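Alkane monooxygenase (Geobacillus thermodenitrificans, PDB 3B9O) binds flavin mononucleotide and belongs to the luciferase-like monooxygenases, a family of flavoproteins built on the TIM-barrel fold. Local coordinates at residues Gly16-Gly21 / Leu309-Gly314; Val60-Val65 / Val78-Asn83; Asp361-Leu366 / Pro395-Arg400. All blocks are in the same frame, centred on the assembly; numbering follows the deposited sequence.

Contact 1: Gly16-Gly21 / Leu309-Gly314; sequences GHIAHG and LAHYGG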
loop_
_atom_site.group_PDB
_atom_site.type_symbol
_atom_site.label_atom_id
_atom_site.label_comp_id
_atom_site.label_asym_id
_atom_site.label_seq_id
_atom_site.Cartn_x
_atom_site.Cartn_y
_atom_site.Cartn_z
ATOM N N GLY A 16 11.422 -11.320 4.838
ATOM C CA GLY A 16 11.994 -10.034 5.260
ATOM C C GLY A 16 11.389 -8.949 4.403
ATOM O O GLY A 16 11.629 -8.902 3.204
ATOM N N HIS A 17 10.587 -8.084 5.031
ATOM C CA HIS A 17 9.914 -6.981 4.350
ATOM C C HIS A 17 10.701 -5.643 4.512
ATOM O O HIS A 17 11.379 -5.203 3.582
ATOM C CB HIS A 17 8.474 -6.870 4.869
ATOM C CG HIS A 17 7.671 -5.765 4.238
ATOM N ND1 HIS A 17 6.467 -5.337 4.769
ATOM C CD2 HIS A 17 7.869 -5.031 3.115
ATOM C CE1 HIS A 17 5.973 -4.372 4.006
ATOM N NE2 HIS A 17 6.810 -4.159 3.006
ATOM N N ILE A 18 10.626 -5.034 5.696
ATOM C CA ILE A 18 11.314 -3.758 5.977
ATOM C C ILE A 18 12.439 -3.925 7.025
ATOM O O ILE A 18 13.549 -3.446 6.796
ATOM C CB ILE A 18 10.334 -2.634 6.464
ATOM C CG1 ILE A 18 9.227 -2.353 5.431
ATOM C CG2 ILE A 18 11.107 -1.336 6.825
ATOM C CD1 ILE A 18 9.732 -1.879 4.035
ATOM N N ALA A 19 12.150 -4.577 8.159
ATOM C CA ALA A 19 13.127 -4.738 9.257
ATOM C C ALA A 19 14.098 -5.915 9.039
ATOM O O ALA A 19 14.004 -6.969 9.658
ATOM C CB ALA A 19 12.413 -4.839 10.622
ATOM N N HIS A 20 15.061 -5.718 8.164
ATOM C CA HIS A 20 15.939 -6.849 7.781
ATOM C C HIS A 20 16.787 -7.403 8.892
ATOM O O HIS A 20 17.249 -6.662 9.758
ATOM C CB HIS A 20 16.644 -6.522 6.475
ATOM C CG HIS A 20 15.657 -6.316 5.368
ATOM N ND1 HIS A 20 15.467 -5.105 4.730
ATOM C CD2 HIS A 20 14.735 -7.160 4.861
ATOM C CE1 HIS A 20 14.503 -5.234 3.838
ATOM N NE2 HIS A 20 14.036 -6.472 3.902
ATOM N N GLY A 21 16.843 -8.735 8.960
ATOM C CA GLY A 21 17.540 -9.421 10.022
ATOM C C GLY A 21 16.628 -9.907 11.132
ATOM O O GLY A 21 16.997 -10.813 11.889
ATOM N N LEU A 309 21.392 -3.009 3.248
ATOM C CA LEU A 309 22.122 -2.598 2.040
ATOM C C LEU A 309 21.498 -3.165 0.770
ATOM O O LEU A 309 21.403 -2.471 -0.255
ATOM C CB LEU A 309 23.607 -2.981 2.140
ATOM C CG LEU A 309 24.747 -2.086 2.645
ATOM C CD1 LEU A 309 24.395 -0.683 3.055
ATOM C CD2 LEU A 309 25.554 -2.824 3.702
ATOM N N ALA A 310 21.085 -4.429 0.818
ATOM C CA ALA A 310 20.434 -5.068 -0.332
ATOM C C ALA A 310 19.140 -4.332 -0.696
ATOM O O ALA A 310 18.891 -4.047 -1.881
ATOM C CB ALA A 310 20.165 -6.580 -0.057
ATOM N N HIS A 311 18.360 -3.979 0.328
ATOM C CA HIS A 311 17.070 -3.296 0.123
ATOM C C HIS A 311 17.277 -1.926 -0.494
ATOM O O HIS A 311 16.608 -1.552 -1.447
ATOM C CB HIS A 311 16.336 -3.149 1.459
ATOM C CG HIS A 311 14.901 -2.765 1.317
ATOM N ND1 HIS A 311 13.963 -3.006 2.296
ATOM C CD2 HIS A 311 14.230 -2.179 0.295
ATOM C CE1 HIS A 311 12.783 -2.570 1.894
ATOM N NE2 HIS A 311 12.913 -2.083 0.676
ATOM N N TYR A 312 18.222 -1.192 0.076
ATOM C CA TYR A 312 18.622 0.125 -0.401
ATOM C C TYR A 312 19.045 0.070 -1.858
ATOM O O TYR A 312 18.658 0.927 -2.635
ATOM C CB TYR A 312 19.743 0.675 0.484
ATOM C CG TYR A 312 20.231 2.064 0.115
ATOM C CD1 TYR A 312 19.679 3.203 0.705
ATOM C CD2 TYR A 312 21.258 2.237 -0.836
ATOM C CE1 TYR A 312 20.148 4.494 0.370
ATOM C CE2 TYR A 312 21.718 3.494 -1.188
ATOM C CZ TYR A 312 21.170 4.615 -0.586
ATOM O OH TYR A 312 21.664 5.850 -0.953
ATOM N N GLY A 313 19.854 -0.925 -2.224
ATOM C CA GLY A 313 20.288 -1.101 -3.601
ATOM C C GLY A 313 19.139 -1.230 -4.595
ATOM O O GLY A 313 19.075 -0.476 -5.561
ATOM N N GLY A 314 18.248 -2.199 -4.373
ATOM C CA GLY A 314 17.064 -2.346 -5.209
ATOM C C GLY A 314 16.211 -1.091 -5.229
ATOM O O GLY A 314 15.777 -0.653 -6.287
#
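His311 reaches off its helix to the loop 16-21 and meets His20, Ile18 and the carbonyl of His17 with successive atoms. CG stands anti to the backbone N (chi1 -166°), which carries the imidazole away from the helix. His311 CB lies 3.7 Å from His20 CE1, so contact begins at the root of the side chain. One atom further, His311 CG is 3.6 Å from the same His20 CE1. ND1 points at the rim of the His20 ring, where the modelled approach is too short to be trusted. The two imidazoles meet rim to rim, their centroids 4.9 Å apart and their planes at 66°, neither lying over the other. This loop leaves strand 6-12 at its C-terminal end, the side on which TIM barrels carry their ligand sites, while helix 305-316 lies in the long excursion between strands 276-285 and 350-354. At the far end of the ring, His311 CE1 sits 3.4 Å from His17 O and meets Ile18 CD1 at its edge, near the ring plane, at 3.8 Å. One carbon back along the same arm, Ile18 CG1 lies over the centre of the His17 ring, whose side chain is about 6 Å from the flavin mononucleotide. His20 turns back on its own loop through a weak bond from NE2 to Gly16 O, spanning an inverse gamma turn centred on Ala19, and His308 meets its ring edge-to-face.

Contact 2: Val60-Val65 / Val78-Asn83; sequences VGIYDV and VQIPVN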
loop_
_atom_site.group_PDB
_atom_site.type_symbol
_atom_site.label_atom_id
_atom_site.label_comp_id
_atom_site.label_asym_id
_atom_site.label_seq_id
_atom_site.Cartn_x
_atom_site.Cartn_y
_atom_site.Cartn_z
ATOM N N VAL A 60 7.751 -8.032 -7.951
ATOM C CA VAL A 60 7.963 -9.158 -8.854
ATOM C C VAL A 60 9.422 -9.169 -9.359
ATOM O O VAL A 60 9.801 -10.024 -10.165
ATOM C CB VAL A 60 6.960 -9.184 -10.055
ATOM C CG1 VAL A 60 5.575 -9.720 -9.614
ATOM C CG2 VAL A 60 6.826 -7.815 -10.729
ATOM N N GLY A 61 10.201 -8.194 -8.884
ATOM C CA GLY A 61 11.634 -8.105 -9.149
ATOM C C GLY A 61 12.403 -8.591 -7.943
ATOM O O GLY A 61 11.829 -8.891 -6.878
ATOM N N ILE A 62 13.719 -8.649 -8.110
ATOM C CA ILE A 62 14.629 -9.206 -7.129
ATOM C C ILE A 62 15.639 -8.127 -6.832
ATOM O O ILE A 62 16.016 -7.362 -7.718
ATOM C CB ILE A 62 15.309 -10.522 -7.658
ATOM C CG1 ILE A 62 14.230 -11.606 -7.890
ATOM C CG2 ILE A 62 16.421 -11.009 -6.697
ATOM C CD1 ILE A 62 14.668 -12.874 -8.739
ATOM N N TYR A 63 16.018 -8.063 -5.570
ATOM C CA TYR A 63 16.976 -7.120 -5.040
ATOM C C TYR A 63 18.404 -7.607 -5.335
ATOM O O TYR A 63 19.026 -8.234 -4.498
ATOM C CB TYR A 63 16.746 -6.975 -3.540
ATOM C CG TYR A 63 15.524 -6.141 -3.254
ATOM C CD1 TYR A 63 15.640 -4.779 -2.955
ATOM C CD2 TYR A 63 14.246 -6.699 -3.311
ATOM C CE1 TYR A 63 14.516 -3.995 -2.712
ATOM C CE2 TYR A 63 13.113 -5.922 -3.067
ATOM C CZ TYR A 63 13.256 -4.577 -2.789
ATOM O OH TYR A 63 12.160 -3.820 -2.532
ATOM N N ASP A 64 18.872 -7.311 -6.536
ATOM C CA ASP A 64 20.150 -7.861 -7.031
ATOM C C ASP A 64 21.086 -6.720 -7.406
ATOM O O ASP A 64 21.930 -6.879 -8.278
ATOM C CB ASP A 64 19.917 -8.800 -8.233
ATOM C CG ASP A 64 19.239 -8.107 -9.399
ATOM O OD1 ASP A 64 19.061 -6.866 -9.348
ATOM O OD2 ASP A 64 18.855 -8.803 -10.371
ATOM N N VAL A 65 20.912 -5.569 -6.770
ATOM C CA VAL A 65 21.716 -4.396 -7.132
ATOM C C VAL A 65 22.962 -4.371 -6.259
ATOM O O VAL A 65 24.090 -4.285 -6.769
ATOM C CB VAL A 65 20.913 -3.064 -7.069
ATOM C CG1 VAL A 65 21.858 -1.854 -7.146
ATOM C CG2 VAL A 65 19.865 -3.010 -8.198
ATOM N N VAL A 78 15.567 -10.939 1.906
ATOM C CA VAL A 78 15.153 -9.570 1.554
ATOM C C VAL A 78 14.134 -9.606 0.399
ATOM O O VAL A 78 14.487 -9.465 -0.769
ATOM C CB VAL A 78 16.412 -8.654 1.249
ATOM C CG1 VAL A 78 15.980 -7.262 0.696
ATOM C CG2 VAL A 78 17.275 -8.501 2.505
ATOM N N GLN A 79 12.862 -9.869 0.743
ATOM C CA GLN A 79 11.758 -9.866 -0.231
ATOM C C GLN A 79 11.861 -10.980 -1.280
ATOM O O GLN A 79 11.215 -10.928 -2.304
ATOM C CB GLN A 79 11.569 -8.475 -0.853
ATOM C CG GLN A 79 10.947 -7.525 0.195
ATOM C CD GLN A 79 10.712 -6.090 -0.255
ATOM O OE1 GLN A 79 10.344 -5.823 -1.401
ATOM N NE2 GLN A 79 10.898 -5.153 0.672
ATOM N N ILE A 80 12.703 -11.976 -0.980
ATOM C CA ILE A 80 12.801 -13.247 -1.718
ATOM C C ILE A 80 13.068 -14.325 -0.632
ATOM O O ILE A 80 13.873 -14.122 0.262
ATOM C CB ILE A 80 13.868 -13.193 -2.878
ATOM C CG1 ILE A 80 13.727 -14.432 -3.810
ATOM C CG2 ILE A 80 15.314 -12.969 -2.301
ATOM C CD1 ILE A 80 14.540 -14.415 -5.099
ATOM N N PRO A 81 12.271 -15.391 -0.603
ATOM C CA PRO A 81 11.119 -15.687 -1.463
ATOM C C PRO A 81 9.965 -14.667 -1.236
ATOM O O PRO A 81 9.903 -14.011 -0.168
ATOM C CB PRO A 81 10.704 -17.072 -0.993
ATOM C CG PRO A 81 11.100 -17.072 0.496
ATOM C CD PRO A 81 12.437 -16.406 0.455
ATOM N N VAL A 82 9.102 -14.527 -2.246
ATOM C CA VAL A 82 7.900 -13.686 -2.172
ATOM C C VAL A 82 6.741 -14.421 -2.844
ATOM O O VAL A 82 6.890 -14.883 -3.972
ATOM C CB VAL A 82 7.883 -12.469 -3.115
ATOM C CG1 VAL A 82 7.052 -11.270 -2.610
ATOM C CG2 VAL A 82 9.111 -12.280 -4.011
ATOM N N ASN A 83 5.599 -14.478 -2.177
ATOM C CA ASN A 83 4.395 -15.067 -2.748
ATOM C C ASN A 83 3.429 -13.987 -3.191
ATOM O O ASN A 83 3.564 -12.826 -2.804
ATOM C CB ASN A 83 3.715 -16.016 -1.719
ATOM C CG ASN A 83 4.454 -17.381 -1.567
ATOM O OD1 ASN A 83 4.053 -18.257 -0.766
ATOM N ND2 ASN A 83 5.499 -17.569 -2.354
HETATM O O HOH W 1 12.374 -10.631 -4.906
HETATM O O HOH W 2 14.858 -9.947 -3.658
#
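Tyr63 packs against Val78 and Gln79, which both come from the same side of its ring, and this is the close-packed half of the contact. Val78 CG1 rests over one face of the phenol, offset toward the rim and 4.1 Å from Tyr63 CG. Gln79 approaches obliquely, with its CB 3.7 Å from Tyr63 CE2 and its amide plane turned 76° from the ring. Its CG lies beside the backbone N (chi1 -72°) and the chain runs on extended, which brings the amide level with the hydroxyl. There Tyr63 OH donates to Gln79 OE1 over 2.9 Å, coming from above the carbonyl plane, 48° out of it. Helix 71-75, through Ala73, packs on both Tyr63 and Val78.

Alongside this core the two backbones are joined through water rather than directly. One water donates to Gly61 O at 2.7 Å and also to Gln79 O. A second, at the edge of the Tyr63 ring, accepts from Tyr63 N at 2.9 Å and donates to Val78 O. On the partly exposed side Ile62 and Ile80 touch by little more than the ends of their chains, CD1 to CD1 at 4.0 Å.

Both loops follow strand 53-57 of the barrel, on the flavin side. Because the phenol donates to OE1, the Gln79 amide has its NE2 for His17 O, so the two bonds together fix which way the amide faces, with this side chain about 6 Å from the flavin mononucleotide.

Contact 3: Asp361-Leu366 / Pro395-Arg400; sequences DEMQYL and PELQKR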
loop_
_atom_site.group_PDB
_atom_site.type_symbol
_atom_site.label_atom_id
_atom_site.label_comp_id
_atom_site.label_asym_id
_atom_site.label_seq_id
_atom_site.Cartn_x
_atom_site.Cartn_y
_atom_site.Cartn_z
ATOM N N ASP A 361 0.582 10.936 21.292
ATOM C CA ASP A 361 1.027 12.350 21.127
ATOM C C ASP A 361 1.752 12.609 19.795
ATOM O O ASP A 361 1.434 13.574 19.062
ATOM C CB ASP A 361 1.915 12.817 22.308
ATOM C CG ASP A 361 1.136 12.979 23.609
ATOM O OD1 ASP A 361 -0.104 13.081 23.564
ATOM O OD2 ASP A 361 1.759 12.990 24.704
ATOM N N GLU A 362 2.702 11.738 19.484
ATOM C CA GLU A 362 3.512 11.890 18.261
ATOM C C GLU A 362 2.706 11.622 17.014
ATOM O O GLU A 362 2.838 12.340 16.028
ATOM C CB GLU A 362 4.783 11.031 18.333
ATOM C CG GLU A 362 5.648 11.509 19.492
ATOM C CD GLU A 362 6.989 10.822 19.576
ATOM O OE1 GLU A 362 7.942 11.494 20.046
ATOM O OE2 GLU A 362 7.111 9.635 19.189
ATOM N N MET A 363 1.824 10.623 17.074
ATOM C CA MET A 363 0.879 10.391 15.977
ATOM C C MET A 363 -0.020 11.574 15.755
ATOM O O MET A 363 -0.200 12.037 14.626
ATOM C CB MET A 363 0.076 9.133 16.240
ATOM C CG MET A 363 0.970 7.839 16.237
ATOM S SD MET A 363 -0.051 6.370 16.588
ATOM C CE MET A 363 -1.118 6.314 15.166
ATOM N N GLN A 364 -0.584 12.066 16.845
ATOM C CA GLN A 364 -1.479 13.206 16.813
ATOM C C GLN A 364 -0.762 14.460 16.257
ATOM O O GLN A 364 -1.352 15.219 15.486
ATOM C CB GLN A 364 -2.106 13.416 18.204
ATOM C CG GLN A 364 -2.972 14.694 18.331
ATOM C CD GLN A 364 -3.569 14.849 19.706
ATOM O OE1 GLN A 364 -3.189 14.151 20.665
ATOM N NE2 GLN A 364 -4.498 15.784 19.828
ATOM N N TYR A 365 0.528 14.632 16.595
ATOM C CA TYR A 365 1.294 15.805 16.143
ATOM C C TYR A 365 1.399 15.836 14.616
ATOM O O TYR A 365 1.168 16.855 13.978
ATOM C CB TYR A 365 2.695 15.782 16.761
ATOM C CG TYR A 365 3.353 17.149 16.734
ATOM C CD1 TYR A 365 4.462 17.391 15.917
ATOM C CD2 TYR A 365 2.821 18.220 17.481
ATOM C CE1 TYR A 365 5.070 18.665 15.916
ATOM C CE2 TYR A 365 3.451 19.510 17.477
ATOM C CZ TYR A 365 4.568 19.686 16.687
ATOM O OH TYR A 365 5.196 20.894 16.618
ATOM N N LEU A 366 1.748 14.698 14.035
ATOM C CA LEU A 366 1.845 14.562 12.575
ATOM C C LEU A 366 0.510 14.823 11.900
ATOM O O LEU A 366 0.412 15.599 10.931
ATOM C CB LEU A 366 2.408 13.168 12.251
ATOM C CG LEU A 366 3.849 12.817 11.853
ATOM C CD1 LEU A 366 4.905 13.902 11.954
ATOM C CD2 LEU A 366 4.297 11.461 12.523
ATOM N N PRO A 395 -6.317 1.740 22.833
ATOM C CA PRO A 395 -7.229 2.299 23.870
ATOM C C PRO A 395 -6.917 3.779 24.206
ATOM O O PRO A 395 -7.835 4.581 24.448
ATOM C CB PRO A 395 -6.992 1.387 25.106
ATOM C CG PRO A 395 -6.397 0.157 24.543
ATOM C CD PRO A 395 -5.568 0.574 23.335
ATOM N N GLU A 396 -5.632 4.129 24.165
ATOM C CA GLU A 396 -5.187 5.511 24.375
ATOM C C GLU A 396 -5.722 6.449 23.273
ATOM O O GLU A 396 -6.253 7.518 23.554
ATOM C CB GLU A 396 -3.659 5.554 24.411
ATOM C CG GLU A 396 -3.060 6.989 24.519
ATOM C CD GLU A 396 -3.241 7.610 25.905
ATOM O OE1 GLU A 396 -3.502 6.860 26.891
ATOM O OE2 GLU A 396 -3.109 8.853 25.984
ATOM N N LEU A 397 -5.565 6.042 22.024
ATOM C CA LEU A 397 -6.139 6.765 20.897
ATOM C C LEU A 397 -7.668 6.874 21.000
ATOM O O LEU A 397 -8.235 7.920 20.695
ATOM C CB LEU A 397 -5.785 6.041 19.584
ATOM C CG LEU A 397 -4.630 6.457 18.687
ATOM C CD1 LEU A 397 -3.704 7.545 19.207
ATOM C CD2 LEU A 397 -3.934 5.266 17.963
ATOM N N GLN A 398 -8.326 5.771 21.361
ATOM C CA GLN A 398 -9.805 5.725 21.472
ATOM C C GLN A 398 -10.371 6.677 22.549
ATOM O O GLN A 398 -11.313 7.430 22.294
ATOM C CB GLN A 398 -10.281 4.293 21.740
ATOM C CG GLN A 398 -10.142 3.374 20.518
ATOM C CD GLN A 398 -10.422 1.893 20.797
ATOM O OE1 GLN A 398 -10.915 1.174 19.902
ATOM N NE2 GLN A 398 -10.102 1.425 21.992
ATOM N N LYS A 399 -9.751 6.660 23.731
ATOM C CA LYS A 399 -10.140 7.526 24.857
ATOM C C LYS A 399 -10.033 9.014 24.462
ATOM O O LYS A 399 -10.824 9.857 24.898
ATOM C CB LYS A 399 -9.294 7.168 26.084
ATOM C CG LYS A 399 -8.880 8.321 26.958
ATOM C CD LYS A 399 -7.360 8.340 27.205
ATOM C CE LYS A 399 -6.943 7.437 28.366
ATOM N NZ LYS A 399 -5.537 7.768 28.802
ATOM N N ARG A 400 -9.073 9.330 23.607
ATOM C CA ARG A 400 -8.851 10.700 23.163
ATOM C C ARG A 400 -9.678 11.165 21.972
ATOM O O ARG A 400 -9.516 12.312 21.515
ATOM C CB ARG A 400 -7.403 10.853 22.758
ATOM C CG ARG A 400 -6.433 10.800 23.849
ATOM C CD ARG A 400 -5.198 11.318 23.167
ATOM N NE ARG A 400 -4.032 10.879 23.848
ATOM C CZ ARG A 400 -2.808 11.269 23.553
ATOM N NH1 ARG A 400 -2.559 12.159 22.591
ATOM N NH2 ARG A 400 -1.846 10.755 24.253
#
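Arg400 lays the edge of its guanidinium against two acceptors of helix 356-370, Asp361 and Gln364. NH1 gives the main salt-bridge bond, 2.8 Å to Asp361 OD1, which is met on its anti side and 22° out of the carboxylate plane. The same oxygen takes a weak bond from Arg400 NH2 at 3.0 Å, so one carboxylate oxygen bridges both terminal nitrogens, with the carboxylate and guanidinium planes 46° apart. Arg400 NH1 also reaches Gln364 OE1 at 2.8 Å; this bond is weak, although the oxygen lies in the guanidinium plane. Gln364 can meet it because CG is anti to the backbone N (chi1 174°) and the chain beyond is straight, directing the amide across the groove between the helices. Deeper in, Met363 CE touches Leu397 CD2 at 4.1 Å, the two side chains crossing at about a right angle.

A second shell holds these groups in place. Glu396, one turn before Arg400, takes NH2 at 2.9 Å and NE at 3.1 Å on its single oxygen OE2, a side-on grip in the guanidinium plane that limits rotation of the group. Lys399 NZ binds the other oxygen of Glu396, OE1. Within helix 356-370 itself, Asp361 OD2 pairs with Lys357 and Gln364 NE2 with Glu368. Carboxylates on both helices thus share the arginine, which would be expected to ease the repulsion between them.

Helix 356-370 follows strand 350-354, and helix 384-399 follows strand 374-378. Charged links over an apolar floor, where Met363 also packs on Phe375, here join two consecutive helices of the outer layer that surrounds the parallel strands of a TIM barrel.

Overall arrangement
From the N terminus, the chain leaves strand 6-12 through the loop 16-21, which waits for helix 305-316, 288 residues on, to close contact 1. Nested inside that long loop, contact 2 joins the loops on either side of helix 71-75, with only 12 residues between them. The two touch: the backbone of Gly16 meets that of Gln79, and together they gather the flavin side of the barrel around three early loop segments and a late helix. Contact 3 opens after contact 1 has closed and ties helix 356-370 to helix 384-399. Its centre lies about 30 Å from that of contact 1 and about 35 Å from that of contact 2.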